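Local coordinates for protein gamma-glutamyl-gamma-aminobutyraldehyde dehydrogenase (Burkholderia cenocepacia, PDB 4LIH) that probably oxidises gamma-glutamyl-gamma-aminobutyraldehyde and related aldehydes to the corresponding carboxylic acids, using NAD(P)+ as the hydride acceptor, at residues T457-V460 with N461-E465; S486-A489 with L490-Y493. All blocks are in the same frame, centred on the assembly; numbering follows the deposited sequence.

Overall arrangement
Both contacts are local and lie in series along the C-terminal part of the aldehyde dehydrogenase chain, neither nesting nor crossing. Contact 1 (457-465) comes first: strand 457-460, paired in parallel with strand 435-439, ends and the following loop turns back over its Trp-459. After an intervening loop the chain enters contact 2 (486-493), a short run of turns set against helices 121-142 and 178-191. Strand 494-502 follows and joins the other sheet by pairing with strand 157-172. The centres are about 22 Å apart and the nearest atoms about 10 Å, so the two do not touch, yet both meet the second subunit.

Contact 1 of 2, residues T457-V460 with N461-E465; sequences TVWV and NCYDE
A bound water links Trp-459 to Glu-465, donating to Glu-465 O over 2.7 Å and accepting from Trp-459 NE1 over 3.0 Å. It lies in the plane of the indole, at its edge. Strand 457-460 pairs with strand 435-439 at the edge of its chain's sheet, which a strand of the second subunit continues. The loop leaving it turns at Asn-461, whose backbone has left-handed helical angles and which bonds to Val-438, Thr-440 and Arg-292, and folds back over the Trp-459 ring. Asp-464 N sits over the centre of one indole face, 3.2 Å from Trp-459 CE2, while Thr-457 CG2 lies toward the rim of the opposite face. The indole is thus sandwiched between strand and loop. At its benzene end, Trp-459 CZ3 lies over the phenol face, 3.3 Å from Tyr-463 CZ. The planes meet at 46°, an oblique aromatic pair with centroids 4.3 Å apart. Although the Tyr-463 CB bond points away, chi1 of -159° carries the ring back to the indole, and its hydroxyl bonds to Thr-310 O. Cys-462 SG approaches the five-membered ring obliquely and packs 3.6 Å from Trp-459 CB. Glu-465 forms a salt bridge to Arg-502 and a hydrogen bond to His-156, both of the second subunit. The Trp-459 side chain is about 11 Å from that of Glu-274, the predicted active-site residue. Between the two segments, aromatic and sulfur packing dominates: the indole N-H is satisfied through water, whereas the buried Cys-462 O has no partner.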
loop_
_atom_site.group_PDB
_atom_site.type_symbol
_atom_site.label_atom_id
_atom_site.label_comp_id
_atom_site.label_asym_id
_atom_site.label_seq_id
_atom_site.Cartn_x
_atom_site.Cartn_y
_atom_site.Cartn_z
ATOM N N THR A 457 -10.706 10.731 15.354
ATOM C CA THR A 457 -9.368 11.063 15.876
ATOM C C THR A 457 -9.295 10.840 17.376
ATOM O O THR A 457 -10.136 11.341 18.124
ATOM C CB THR A 457 -8.971 12.527 15.561
ATOM O OG1 THR A 457 -9.084 12.804 14.166
ATOM C CG2 THR A 457 -7.537 12.891 16.004
ATOM N N VAL A 458 -8.322 10.045 17.856
ATOM C CA VAL A 458 -8.127 9.884 19.261
ATOM C C VAL A 458 -6.714 10.379 19.601
ATOM O O VAL A 458 -5.719 9.908 19.026
ATOM C CB VAL A 458 -8.348 8.429 19.755
ATOM C CG1 VAL A 458 -8.058 8.337 21.233
ATOM C CG2 VAL A 458 -9.779 7.949 19.465
ATOM N N TRP A 459 -6.662 11.413 20.435
ATOM C CA TRP A 459 -5.411 11.955 20.947
ATOM C C TRP A 459 -5.056 11.309 22.318
ATOM O O TRP A 459 -5.918 11.138 23.207
ATOM C CB TRP A 459 -5.499 13.460 21.111
ATOM C CG TRP A 459 -5.714 14.232 19.852
ATOM C CD1 TRP A 459 -4.814 14.456 18.854
ATOM C CD2 TRP A 459 -6.898 14.920 19.486
ATOM N NE1 TRP A 459 -5.376 15.235 17.876
ATOM C CE2 TRP A 459 -6.658 15.535 18.232
ATOM C CE3 TRP A 459 -8.131 15.125 20.111
ATOM C CZ2 TRP A 459 -7.634 16.318 17.579
ATOM C CZ3 TRP A 459 -9.073 15.899 19.476
ATOM C CH2 TRP A 459 -8.827 16.509 18.253
ATOM N N VAL A 460 -3.796 10.898 22.461
ATOM C CA VAL A 460 -3.323 10.321 23.716
ATOM C C VAL A 460 -2.252 11.272 24.309
ATOM O O VAL A 460 -1.246 11.591 23.670
ATOM C CB VAL A 460 -2.827 8.842 23.567
ATOM C CG1 VAL A 460 -2.280 8.336 24.905
ATOM C CG2 VAL A 460 -3.951 7.936 23.034
ATOM N N ASN A 461 -2.499 11.770 25.516
ATOM C CA ASN A 461 -1.578 12.717 26.167
ATOM C C ASN A 461 -1.322 13.958 25.330
ATOM O O ASN A 461 -0.255 14.528 25.382
ATOM C CB ASN A 461 -0.259 12.028 26.609
ATOM C CG ASN A 461 -0.498 10.851 27.490
ATOM O OD1 ASN A 461 -1.503 10.805 28.191
ATOM N ND2 ASN A 461 0.441 9.892 27.512
ATOM N N CYS A 462 -2.374 14.354 24.594
ATOM C CA CYS A 462 -2.418 15.537 23.813
ATOM C C CYS A 462 -3.885 15.802 23.475
ATOM O O CYS A 462 -4.777 15.044 23.889
ATOM C CB CYS A 462 -1.536 15.459 22.524
ATOM S SG CYS A 462 -1.941 14.161 21.372
ATOM N N TYR A 463 -4.116 16.920 22.820
ATOM C CA TYR A 463 -5.458 17.257 22.328
ATOM C C TYR A 463 -5.252 18.265 21.209
ATOM O O TYR A 463 -4.534 19.207 21.368
ATOM C CB TYR A 463 -6.355 17.870 23.385
ATOM C CG TYR A 463 -7.767 17.718 22.986
ATOM C CD1 TYR A 463 -8.350 18.612 22.065
ATOM C CD2 TYR A 463 -8.525 16.691 23.489
ATOM C CE1 TYR A 463 -9.672 18.456 21.657
ATOM C CE2 TYR A 463 -9.846 16.481 23.056
ATOM C CZ TYR A 463 -10.414 17.384 22.162
ATOM O OH TYR A 463 -11.699 17.185 21.737
ATOM N N ASP A 464 -5.859 18.009 20.059
ATOM C CA ASP A 464 -5.777 18.910 18.897
ATOM C C ASP A 464 -4.322 19.186 18.573
ATOM O O ASP A 464 -3.968 20.303 18.312
ATOM C CB ASP A 464 -6.569 20.213 19.160
ATOM C CG ASP A 464 -6.665 21.115 17.947
ATOM O OD1 ASP A 464 -6.766 20.575 16.800
ATOM O OD2 ASP A 464 -6.680 22.375 18.150
ATOM N N GLU A 465 -3.523 18.121 18.562
ATOM C CA GLU A 465 -2.077 18.164 18.539
ATOM C C GLU A 465 -1.627 18.356 17.109
ATOM O O GLU A 465 -1.938 17.535 16.212
ATOM C CB GLU A 465 -1.511 16.843 19.075
ATOM C CG GLU A 465 0.006 16.646 18.968
ATOM C CD GLU A 465 0.812 17.563 19.869
ATOM O OE1 GLU A 465 0.274 17.956 20.908
ATOM O OE2 GLU A 465 2.017 17.878 19.561
HETATM O O HOH W 1 -4.293 16.547 15.381
#

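Contact 2 of 2, residues S486-A489 with L490-Y493; sequences SLHA and LEKY
A short run of turns, closed by backbone bonds from residue i+3 to residue i, winds residues 486-493 toward strand 494-502. Across its middle, Leu-490 N donates to Leu-487 O at 3.0 Å, and Lys-492 N reaches Ala-489 O at 3.3 Å; the bond between them, Glu-491 N to His-488 O, is weak. Ala-489 O is gripped twice, because the ammonium of the same lysine also binds it, with Lys-492 NZ 2.8 Å away, in the carbonyl plane and on a lone pair. Bends at chi3 (-52°) and chi4 (-53°) curl the lysine chain back to the carbonyl, and its side chain comes within about 6 Å of that of Glu-274, the predicted active-site residue. One residue earlier, His-488 ND1 donates to Glu-491 OE2 at 2.9 Å, meeting the carboxylate from above its plane, with ring and carboxylate turned 73° apart. The other ring nitrogen, NE2, bonds to Glu-149 of the second subunit. On another side of the turn, Leu-487 CD2 and Leu-490 CD1 touch at 4.0 Å, facing helix 121-142. With a carboxylate at each ring nitrogen, His-488 has its rotation fixed and would probably be stabilised as the imidazolium, while Lys-492 NZ is held by two carbonyl oxygens, Ala-489 O and Arg-483 O, with Asp-484 only a long, weak ion partner.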
loop_
_atom_site.group_PDB
_atom_site.type_symbol
_atom_site.label_atom_id
_atom_site.label_comp_id
_atom_site.label_asym_id
_atom_site.label_seq_id
_atom_site.Cartn_x
_atom_site.Cartn_y
_atom_site.Cartn_z
ATOM N N SER A 486 -4.922 13.562 4.658
ATOM C CA SER A 486 -4.358 12.258 4.324
ATOM C C SER A 486 -4.768 11.889 2.929
ATOM O O SER A 486 -5.628 12.556 2.327
ATOM C CB SER A 486 -4.835 11.162 5.281
ATOM O OG SER A 486 -6.087 10.633 4.907
ATOM N N LEU A 487 -4.165 10.827 2.426
ATOM C CA LEU A 487 -4.464 10.348 1.073
ATOM C C LEU A 487 -5.909 9.907 0.961
ATOM O O LEU A 487 -6.477 9.970 -0.118
ATOM C CB LEU A 487 -3.550 9.205 0.649
ATOM C CG LEU A 487 -2.079 9.600 0.523
ATOM C CD1 LEU A 487 -1.306 8.310 0.268
ATOM C CD2 LEU A 487 -1.884 10.573 -0.596
ATOM N N HIS A 488 -6.490 9.510 2.093
ATOM C CA HIS A 488 -7.885 9.074 2.184
ATOM C C HIS A 488 -8.853 10.195 1.823
ATOM O O HIS A 488 -9.953 9.923 1.453
ATOM C CB HIS A 488 -8.202 8.595 3.610
ATOM C CG HIS A 488 -7.419 7.384 3.995
ATOM N ND1 HIS A 488 -7.663 6.149 3.451
ATOM C CD2 HIS A 488 -6.315 7.243 4.759
ATOM C CE1 HIS A 488 -6.765 5.287 3.901
ATOM N NE2 HIS A 488 -5.922 5.934 4.676
ATOM N N ALA A 489 -8.416 11.437 1.926
ATOM C CA ALA A 489 -9.238 12.590 1.490
ATOM C C ALA A 489 -9.565 12.528 -0.010
ATOM O O ALA A 489 -10.634 12.966 -0.443
ATOM C CB ALA A 489 -8.552 13.899 1.852
ATOM N N LEU A 490 -8.650 11.964 -0.793
ATOM C CA LEU A 490 -8.786 11.909 -2.260
ATOM C C LEU A 490 -9.908 10.976 -2.734
ATOM O O LEU A 490 -10.435 11.125 -3.840
ATOM C CB LEU A 490 -7.462 11.476 -2.899
ATOM C CG LEU A 490 -6.327 12.462 -2.641
ATOM C CD1 LEU A 490 -4.972 11.797 -2.751
ATOM C CD2 LEU A 490 -6.426 13.657 -3.577
ATOM N N GLU A 491 -10.285 10.027 -1.897
ATOM C CA GLU A 491 -11.346 9.076 -2.237
ATOM C C GLU A 491 -12.676 9.807 -2.424
ATOM O O GLU A 491 -13.536 9.380 -3.207
ATOM C CB GLU A 491 -11.463 7.973 -1.168
ATOM C CG GLU A 491 -10.118 7.413 -0.643
ATOM C CD GLU A 491 -10.255 6.426 0.542
ATOM O OE1 GLU A 491 -11.378 6.175 1.000
ATOM O OE2 GLU A 491 -9.237 5.886 1.049
ATOM N N LYS A 492 -12.838 10.934 -1.742
ATOM C CA LYS A 492 -14.079 11.702 -1.835
ATOM C C LYS A 492 -14.258 12.380 -3.184
ATOM O O LYS A 492 -15.371 12.773 -3.520
ATOM C CB LYS A 492 -14.128 12.756 -0.728
ATOM C CG LYS A 492 -13.919 12.187 0.657
ATOM C CD LYS A 492 -14.294 13.169 1.732
ATOM C CE LYS A 492 -13.620 14.528 1.545
ATOM N NZ LYS A 492 -12.158 14.394 1.406
ATOM N N TYR A 493 -13.170 12.486 -3.955
ATOM C CA TYR A 493 -13.099 13.344 -5.157
ATOM C C TYR A 493 -12.668 12.556 -6.396
ATOM O O TYR A 493 -12.363 13.177 -7.464
ATOM C CB TYR A 493 -12.086 14.460 -4.885
ATOM C CG TYR A 493 -12.414 15.305 -3.666
ATOM C CD1 TYR A 493 -13.647 15.951 -3.550
ATOM C CD2 TYR A 493 -11.510 15.440 -2.629
ATOM C CE1 TYR A 493 -13.955 16.716 -2.438
ATOM C CE2 TYR A 493 -11.832 16.154 -1.496
ATOM C CZ TYR A 493 -13.041 16.813 -1.409
ATOM O OH TYR A 493 -13.360 17.547 -0.308
#